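Side-chain contacts in methyltransferase domain-containing protein (Pyrococcus horikoshii, PDB 1VE3), which binds S-adenosylmethionine and is probably a methyltransferase that uses it to methylate a substrate not yet identified: residues A[33-38]-A[211-216]; A[55-60]-A[83-88]. All blocks are in the same frame, centred on the assembly; numbering follows the deposited sequence.

Contact 1 (A[33-38]-A[211-216])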
HETATM    1  N   MSE A  33      17.235   3.665  -0.665  1.00 55.45           N
HETATM    2  CA  MSE A  33      18.116   3.979  -1.777  1.00 57.23           C
HETATM    3  C   MSE A  33      19.076   5.103  -1.424  1.00 54.77           C
HETATM    4  O   MSE A  33      20.136   5.240  -2.029  1.00 54.40           O
HETATM    5  CB  MSE A  33      17.292   4.338  -3.013  1.00 61.85           C
HETATM    6  CG  MSE A  33      16.491   3.158  -3.535  1.00 69.65           C
HETATM    7 SE   MSE A  33      17.550   1.520  -3.528  1.00 80.47          SE
HETATM    8  CE  MSE A  33      16.818   0.680  -1.956  1.00 76.52           C
ATOM      9  N   LYS A  34      18.705   5.897  -0.428  1.00 52.52           N
ATOM     10  CA  LYS A  34      19.538   7.004   0.007  1.00 52.47           C
ATOM     11  C   LYS A  34      20.796   6.483   0.691  1.00 52.18           C
ATOM     12  O   LYS A  34      21.792   7.199   0.798  1.00 54.09           O
ATOM     13  CB  LYS A  34      18.755   7.898   0.970  1.00 52.60           C
ATOM     14  CG  LYS A  34      19.531   9.085   1.520  1.00 52.18           C
ATOM     15  CD  LYS A  34      18.616   9.981   2.341  1.00 52.90           C
ATOM     16  CE  LYS A  34      19.365  11.158   2.932  1.00 53.17           C
ATOM     17  NZ  LYS A  34      18.451  12.095   3.650  1.00 52.45           N
ATOM     18  N   TYR A  35      20.755   5.232   1.138  1.00 49.47           N
ATOM     19  CA  TYR A  35      21.896   4.643   1.827  1.00 47.85           C
ATOM     20  C   TYR A  35      22.376   3.338   1.205  1.00 47.23           C
ATOM     21  O   TYR A  35      23.241   2.660   1.754  1.00 47.15           O
ATOM     22  CB  TYR A  35      21.544   4.426   3.299  1.00 46.05           C
ATOM     23  CG  TYR A  35      21.206   5.708   4.028  1.00 45.37           C
ATOM     24  CD1 TYR A  35      22.162   6.703   4.201  1.00 44.39           C
ATOM     25  CD2 TYR A  35      19.929   5.926   4.539  1.00 44.91           C
ATOM     26  CE1 TYR A  35      21.857   7.886   4.868  1.00 44.46           C
ATOM     27  CE2 TYR A  35      19.615   7.105   5.208  1.00 45.26           C
ATOM     28  CZ  TYR A  35      20.584   8.079   5.368  1.00 45.01           C
ATOM     29  OH  TYR A  35      20.279   9.244   6.035  1.00 45.90           O
HETATM   30  N   MSE A  36      21.814   2.988   0.056  1.00 47.32           N
HETATM   31  CA  MSE A  36      22.202   1.762  -0.630  1.00 48.40           C
HETATM   32  C   MSE A  36      22.554   2.067  -2.077  1.00 49.88           C
HETATM   33  O   MSE A  36      22.120   1.373  -3.000  1.00 50.21           O
HETATM   34  CB  MSE A  36      21.066   0.737  -0.569  1.00 46.50           C
HETATM   35  CG  MSE A  36      20.758   0.240   0.839  1.00 45.92           C
HETATM   36 SE   MSE A  36      19.280  -1.020   0.919  1.00 44.22          SE
HETATM   37  CE  MSE A  36      20.178  -2.605   0.299  1.00 39.25           C
ATOM     38  N   LYS A  37      23.342   3.118  -2.270  1.00 51.71           N
ATOM     39  CA  LYS A  37      23.754   3.524  -3.605  1.00 52.73           C
ATOM     40  C   LYS A  37      24.596   2.441  -4.270  1.00 52.22           C
ATOM     41  O   LYS A  37      24.369   2.103  -5.432  1.00 53.61           O
ATOM     42  CB  LYS A  37      24.524   4.843  -3.533  1.00 54.58           C
ATOM     43  CG  LYS A  37      23.663   6.024  -3.092  1.00 55.75           C
ATOM     44  CD  LYS A  37      24.468   7.315  -3.043  1.00 58.55           C
ATOM     45  CE  LYS A  37      23.579   8.526  -2.788  1.00 60.56           C
ATOM     46  NZ  LYS A  37      22.833   8.441  -1.498  1.00 60.30           N
ATOM     47  N   LYS A  38      25.557   1.886  -3.538  1.00 51.83           N
ATOM     48  CA  LYS A  38      26.399   0.831  -4.093  1.00 51.31           C
ATOM     49  C   LYS A  38      25.705  -0.524  -3.995  1.00 50.94           C
ATOM     50  O   LYS A  38      25.351  -0.973  -2.904  1.00 51.12           O
ATOM     51  CB  LYS A  38      27.740   0.764  -3.358  1.00 52.86           C
ATOM     52  CG  LYS A  38      28.693  -0.279  -3.930  1.00 52.88           C
ATOM     53  CD  LYS A  38      30.071  -0.203  -3.293  1.00 54.75           C
ATOM     54  CE  LYS A  38      31.076  -1.055  -4.063  1.00 55.58           C
ATOM     55  NZ  LYS A  38      32.464  -0.968  -3.520  1.00 55.26           N
ATOM     56  N   ALA A 211      23.776   6.809   9.957  1.00 38.40           N
ATOM     57  CA  ALA A 211      22.711   7.794   9.798  1.00 39.12           C
ATOM     58  C   ALA A 211      21.425   7.349  10.494  1.00 40.20           C
ATOM     59  O   ALA A 211      21.319   6.213  10.953  1.00 39.59           O
ATOM     60  CB  ALA A 211      22.441   8.024   8.319  1.00 34.83           C
ATOM     61  N   GLU A 212      20.448   8.251  10.557  1.00 41.15           N
ATOM     62  CA  GLU A 212      19.173   7.947  11.188  1.00 43.18           C
ATOM     63  C   GLU A 212      18.075   8.848  10.639  1.00 44.24           C
ATOM     64  O   GLU A 212      18.227  10.068  10.594  1.00 44.29           O
ATOM     65  CB  GLU A 212      19.285   8.122  12.698  1.00 44.02           C
ATOM     66  CG  GLU A 212      18.118   7.547  13.466  1.00 48.84           C
ATOM     67  CD  GLU A 212      18.485   7.224  14.900  1.00 51.28           C
ATOM     68  OE1 GLU A 212      18.674   8.164  15.703  1.00 51.68           O
ATOM     69  OE2 GLU A 212      18.595   6.019  15.218  1.00 52.63           O
ATOM     70  N   GLU A 213      16.972   8.239  10.213  1.00 44.36           N
ATOM     71  CA  GLU A 213      15.846   8.979   9.658  1.00 45.03           C
ATOM     72  C   GLU A 213      14.604   8.744  10.508  1.00 46.07           C
ATOM     73  O   GLU A 213      14.263   7.597  10.812  1.00 45.81           O
ATOM     74  CB  GLU A 213      15.545   8.506   8.235  1.00 45.84           C
ATOM     75  CG  GLU A 213      16.697   8.579   7.237  1.00 48.18           C
ATOM     76  CD  GLU A 213      16.875   9.957   6.611  1.00 47.87           C
ATOM     77  OE1 GLU A 213      15.906  10.749   6.600  1.00 47.22           O
ATOM     78  OE2 GLU A 213      17.983  10.236   6.108  1.00 45.83           O
ATOM     79  N   LYS A 214      13.921   9.820  10.887  1.00 45.33           N
ATOM     80  CA  LYS A 214      12.702   9.684  11.670  1.00 45.39           C
ATOM     81  C   LYS A 214      11.543   9.493  10.697  1.00 44.82           C
ATOM     82  O   LYS A 214      11.371  10.273   9.766  1.00 45.35           O
ATOM     83  CB  LYS A 214      12.469  10.920  12.535  1.00 46.61           C
ATOM     84  CG  LYS A 214      11.363  10.734  13.564  1.00 50.70           C
ATOM     85  CD  LYS A 214      11.468  11.755  14.688  1.00 54.92           C
ATOM     86  CE  LYS A 214      10.546  11.392  15.844  1.00 57.10           C
ATOM     87  NZ  LYS A 214      10.696  12.330  16.991  1.00 57.42           N
ATOM     88  N   VAL A 215      10.757   8.444  10.912  1.00 44.41           N
ATOM     89  CA  VAL A 215       9.625   8.128  10.046  1.00 44.34           C
ATOM     90  C   VAL A 215       8.327   8.175  10.840  1.00 44.76           C
ATOM     91  O   VAL A 215       8.187   7.509  11.863  1.00 43.09           O
ATOM     92  CB  VAL A 215       9.783   6.719   9.425  1.00 45.60           C
ATOM     93  CG1 VAL A 215       8.625   6.429   8.473  1.00 45.01           C
ATOM     94  CG2 VAL A 215      11.119   6.620   8.695  1.00 43.69           C
ATOM     95  N   GLY A 216       7.379   8.970  10.365  1.00 45.26           N
ATOM     96  CA  GLY A 216       6.114   9.080  11.060  1.00 46.90           C
ATOM     97  C   GLY A 216       6.297   9.743  12.409  1.00 48.29           C
ATOM     98  O   GLY A 216       7.234  10.518  12.606  1.00 47.29           O
TER
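Glu213 OE2 is gripped by two donors reaching across from residues 33-38, the phenol of Tyr35 and the ammonium of Lys34. The shorter bond is that of Tyr35, whose OH gives its proton to Glu213 OE2 at 2.5 Å and uses the anti lone pair of that oxygen, the one turned away from OE1. Lys34 NZ comes to the syn side instead, 25° out of the carboxylate plane, and closes a salt bridge with Glu213 OE2 of 3.1 Å. With both bonds on one oxygen, the carboxylate is fixed from two directions, and the negative charge is likely to be drawn toward OE2.

Lys34 runs out straight from CB to NZ. On the way it covers the neighbouring aromatic ring: Lys34 CG lies 4.0 Å above the plane of the Tyr35 ring, over its centre. Glu213 CG lies at the edge of that ring, 3.8 Å from Tyr35 CE2, and the bend at chi2 (-83°) turns the carboxylate back to the phenol OH and the ammonium, its plane 46° from that of the ring. The methyl of Ala211 adds an apolar touch, its CB 3.5 Å from Tyr35 CZ.

The contact lies at the surface, away from the S-adenosylmethionine site. It joins the end of helix 19-34 and the turn after it to strand 207-215, an outermost strand of the mixed sheet of this chain. Ala211 and Glu213 are bonded through their backbones to Val223 and Leu221 of strand 219-226, and the Tyr35 side chain also rests on Val223.

Contact 2 (A[55-60]-A[83-88])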
ATOM      1  N   LEU A  55      11.869  -5.902  -4.090  1.00 40.59           N
ATOM      2  CA  LEU A  55      12.146  -4.490  -4.335  1.00 43.39           C
ATOM      3  C   LEU A  55      13.640  -4.259  -4.576  1.00 44.97           C
ATOM      4  O   LEU A  55      14.024  -3.589  -5.536  1.00 45.00           O
ATOM      5  CB  LEU A  55      11.693  -3.640  -3.150  1.00 45.05           C
ATOM      6  CG  LEU A  55      12.061  -2.164  -3.259  1.00 46.28           C
ATOM      7  CD1 LEU A  55      11.316  -1.550  -4.432  1.00 45.81           C
ATOM      8  CD2 LEU A  55      11.716  -1.446  -1.960  1.00 46.85           C
ATOM      9  N   LEU A  56      14.482  -4.807  -3.701  1.00 44.21           N
ATOM     10  CA  LEU A  56      15.927  -4.640  -3.842  1.00 46.18           C
ATOM     11  C   LEU A  56      16.449  -5.358  -5.076  1.00 46.52           C
ATOM     12  O   LEU A  56      17.323  -4.848  -5.776  1.00 45.90           O
ATOM     13  CB  LEU A  56      16.665  -5.154  -2.600  1.00 46.31           C
ATOM     14  CG  LEU A  56      16.555  -4.335  -1.307  1.00 47.09           C
ATOM     15  CD1 LEU A  56      17.536  -4.890  -0.273  1.00 47.85           C
ATOM     16  CD2 LEU A  56      16.870  -2.871  -1.590  1.00 45.85           C
ATOM     17  N   GLU A  57      15.916  -6.547  -5.334  1.00 47.12           N
ATOM     18  CA  GLU A  57      16.325  -7.326  -6.495  1.00 49.62           C
ATOM     19  C   GLU A  57      16.105  -6.547  -7.790  1.00 50.62           C
ATOM     20  O   GLU A  57      16.893  -6.660  -8.726  1.00 52.09           O
ATOM     21  CB  GLU A  57      15.544  -8.636  -6.564  1.00 49.88           C
ATOM     22  CG  GLU A  57      15.840  -9.444  -7.818  1.00 51.42           C
ATOM     23  CD  GLU A  57      14.822 -10.534  -8.061  1.00 51.92           C
ATOM     24  OE1 GLU A  57      13.620 -10.208  -8.168  1.00 52.40           O
ATOM     25  OE2 GLU A  57      15.218 -11.716  -8.151  1.00 53.66           O
ATOM     26  N   ASP A  58      15.036  -5.757  -7.847  1.00 51.43           N
ATOM     27  CA  ASP A  58      14.742  -4.975  -9.046  1.00 52.23           C
ATOM     28  C   ASP A  58      15.662  -3.769  -9.169  1.00 52.34           C
ATOM     29  O   ASP A  58      15.803  -3.190 -10.247  1.00 52.31           O
ATOM     30  CB  ASP A  58      13.285  -4.504  -9.044  1.00 52.55           C
ATOM     31  CG  ASP A  58      12.302  -5.649  -8.926  1.00 53.78           C
ATOM     32  OD1 ASP A  58      12.628  -6.767  -9.384  1.00 53.39           O
ATOM     33  OD2 ASP A  58      11.198  -5.427  -8.385  1.00 55.50           O
ATOM     34  N   TYR A  59      16.279  -3.383  -8.058  1.00 52.68           N
ATOM     35  CA  TYR A  59      17.193  -2.251  -8.050  1.00 52.68           C
ATOM     36  C   TYR A  59      18.616  -2.711  -8.344  1.00 51.47           C
ATOM     37  O   TYR A  59      19.568  -1.934  -8.253  1.00 50.60           O
ATOM     38  CB  TYR A  59      17.135  -1.537  -6.702  1.00 54.72           C
ATOM     39  CG  TYR A  59      16.111  -0.428  -6.646  1.00 57.85           C
ATOM     40  CD1 TYR A  59      16.329   0.779  -7.308  1.00 58.79           C
ATOM     41  CD2 TYR A  59      14.930  -0.581  -5.930  1.00 58.94           C
ATOM     42  CE1 TYR A  59      15.399   1.809  -7.253  1.00 61.11           C
ATOM     43  CE2 TYR A  59      13.989   0.441  -5.867  1.00 61.44           C
ATOM     44  CZ  TYR A  59      14.230   1.636  -6.529  1.00 62.61           C
ATOM     45  OH  TYR A  59      13.310   2.662  -6.452  1.00 62.91           O
ATOM     46  N   GLY A  60      18.751  -3.985  -8.694  1.00 49.56           N
ATOM     47  CA  GLY A  60      20.056  -4.526  -9.017  1.00 50.44           C
ATOM     48  C   GLY A  60      20.873  -5.021  -7.838  1.00 50.13           C
ATOM     49  O   GLY A  60      22.074  -4.770  -7.773  1.00 51.16           O
ATOM     50  N   ARG A  83       6.583 -13.679  -9.885  1.00 56.84           N
ATOM     51  CA  ARG A  83       7.311 -12.497 -10.332  1.00 58.03           C
ATOM     52  C   ARG A  83       8.590 -12.879 -11.060  1.00 57.74           C
ATOM     53  O   ARG A  83       9.341 -12.008 -11.496  1.00 57.40           O
ATOM     54  CB  ARG A  83       7.650 -11.582  -9.150  1.00 59.27           C
ATOM     55  CG  ARG A  83       6.447 -10.884  -8.542  1.00 60.79           C
ATOM     56  CD  ARG A  83       6.873  -9.720  -7.673  1.00 61.04           C
ATOM     57  NE  ARG A  83       5.728  -8.976  -7.162  1.00 61.11           N
ATOM     58  CZ  ARG A  83       5.826  -7.868  -6.434  1.00 61.24           C
ATOM     59  NH1 ARG A  83       7.021  -7.377  -6.136  1.00 59.84           N
ATOM     60  NH2 ARG A  83       4.732  -7.260  -5.995  1.00 60.20           N
ATOM     61  N   GLU A  84       8.830 -14.180 -11.196  1.00 57.65           N
ATOM     62  CA  GLU A  84      10.032 -14.664 -11.864  1.00 57.86           C
ATOM     63  C   GLU A  84      11.255 -13.985 -11.256  1.00 57.07           C
ATOM     64  O   GLU A  84      12.000 -13.280 -11.931  1.00 56.70           O
ATOM     65  CB  GLU A  84       9.938 -14.389 -13.370  1.00 58.28           C
ATOM     66  CG  GLU A  84       9.006 -15.359 -14.090  1.00 59.00           C
ATOM     67  CD  GLU A  84       8.701 -14.952 -15.521  1.00 61.13           C
ATOM     68  OE1 GLU A  84       8.192 -15.809 -16.280  1.00 60.30           O
ATOM     69  OE2 GLU A  84       8.958 -13.782 -15.883  1.00 59.73           O
ATOM     70  N   SER A  85      11.438 -14.216  -9.961  1.00 56.91           N
ATOM     71  CA  SER A  85      12.534 -13.641  -9.196  1.00 56.61           C
ATOM     72  C   SER A  85      13.607 -14.677  -8.889  1.00 56.84           C
ATOM     73  O   SER A  85      13.314 -15.867  -8.741  1.00 56.65           O
ATOM     74  CB  SER A  85      11.991 -13.066  -7.884  1.00 56.67           C
ATOM     75  OG  SER A  85      13.024 -12.507  -7.094  1.00 55.60           O
ATOM     76  N   ASN A  86      14.850 -14.214  -8.789  1.00 56.71           N
ATOM     77  CA  ASN A  86      15.980 -15.086  -8.489  1.00 56.38           C
ATOM     78  C   ASN A  86      16.402 -14.983  -7.026  1.00 56.02           C
ATOM     79  O   ASN A  86      17.462 -15.480  -6.640  1.00 56.20           O
ATOM     80  CB  ASN A  86      17.168 -14.741  -9.390  1.00 56.98           C
ATOM     81  CG  ASN A  86      16.904 -15.060 -10.845  1.00 58.20           C
ATOM     82  OD1 ASN A  86      16.628 -16.207 -11.200  1.00 59.12           O
ATOM     83  ND2 ASN A  86      16.986 -14.045 -11.697  1.00 58.05           N
ATOM     84  N   VAL A  87      15.576 -14.332  -6.215  1.00 54.95           N
ATOM     85  CA  VAL A  87      15.864 -14.189  -4.793  1.00 53.41           C
ATOM     86  C   VAL A  87      15.715 -15.549  -4.122  1.00 53.13           C
ATOM     87  O   VAL A  87      14.697 -16.221  -4.290  1.00 52.73           O
ATOM     88  CB  VAL A  87      14.894 -13.198  -4.111  1.00 53.23           C
ATOM     89  CG1 VAL A  87      15.185 -13.129  -2.621  1.00 51.77           C
ATOM     90  CG2 VAL A  87      15.025 -11.825  -4.741  1.00 52.31           C
ATOM     91  N   GLU A  88      16.736 -15.954  -3.372  1.00 53.55           N
ATOM     92  CA  GLU A  88      16.704 -17.231  -2.675  1.00 53.36           C
ATOM     93  C   GLU A  88      16.198 -17.075  -1.250  1.00 51.77           C
ATOM     94  O   GLU A  88      16.775 -16.335  -0.452  1.00 52.91           O
ATOM     95  CB  GLU A  88      18.088 -17.875  -2.631  1.00 54.57           C
ATOM     96  CG  GLU A  88      18.131 -19.083  -1.699  1.00 57.60           C
ATOM     97  CD  GLU A  88      19.449 -19.828  -1.733  1.00 60.59           C
ATOM     98  OE1 GLU A  88      20.504 -19.197  -1.502  1.00 60.97           O
ATOM     99  OE2 GLU A  88      19.421 -21.051  -1.986  1.00 60.74           O
TER
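Within the Rossmann-like methyltransferase domain, this contact ties the end of one helix to the loop that leads from the next helix into strand 88-91. Glu57, in the last turn of helix 51-58, holds its carboxylate against the backbone of that loop. Asn86 N donates to Glu57 OE2 at 2.6 Å with an N-H...O angle of 145°, meeting the oxygen nearly along its C-O axis. Ser85 OG is modelled 2.6 Å from both Glu57 OE1 and Glu57 OE2, too close to the carboxylate for its part in the grip to be more than doubtful.

With CG turned anti to the backbone N (chi1 175°) and the rest extended, Glu57 carries its carboxylate out to the loop. Its aliphatic part crosses the Val87 side chain, with Glu57 CB 3.7 Å from Val87 CG2, and the same methyl lies 3.4 Å from Glu57 OE2. With an alanine here, Asn86 N would probably be left without its carboxylate acceptor, and the Val87 methyl without most of the chain that lies across it.

Helices 51-58 and 70-82 both end in Schellman motifs, with Gly60 and Glu84 as their positive-phi residues; the bond from Gly60 N to Glu57 O belongs to the first. Beyond the carboxylate, Val87 packs on Ser53 of helix 51-58 and on Val63 of strand 62-67, while Glu88 pairs through its backbone with Gly65. Arg83, at the other end of the loop, forms a salt bridge with Glu173 of the second subunit; the contact thus reaches from the parallel part of the mixed sheet, through Val87, to the second subunit, through Arg83.

Contact 2 is nested within the long loop of chain closed by contact 1, and the two meet through apolar packing: Met36 CE reaches Leu56 CD1 at 3.5 Å, and Met33 also packs on Leu56 and Tyr59. In each, a single glutamate carries the polar bonds, but its partners differ. At the surface, contact 1 sets the acid of an outermost strand against side chains, a lysine and a tyrosine. Contact 2 is partly buried and turns a helix acid onto a backbone N-H, with a serine hydroxyl close by, beside a buried valine. Contact 1 lies at the antiparallel edge of the mixed sheet, contact 2 at its parallel part, near the second subunit.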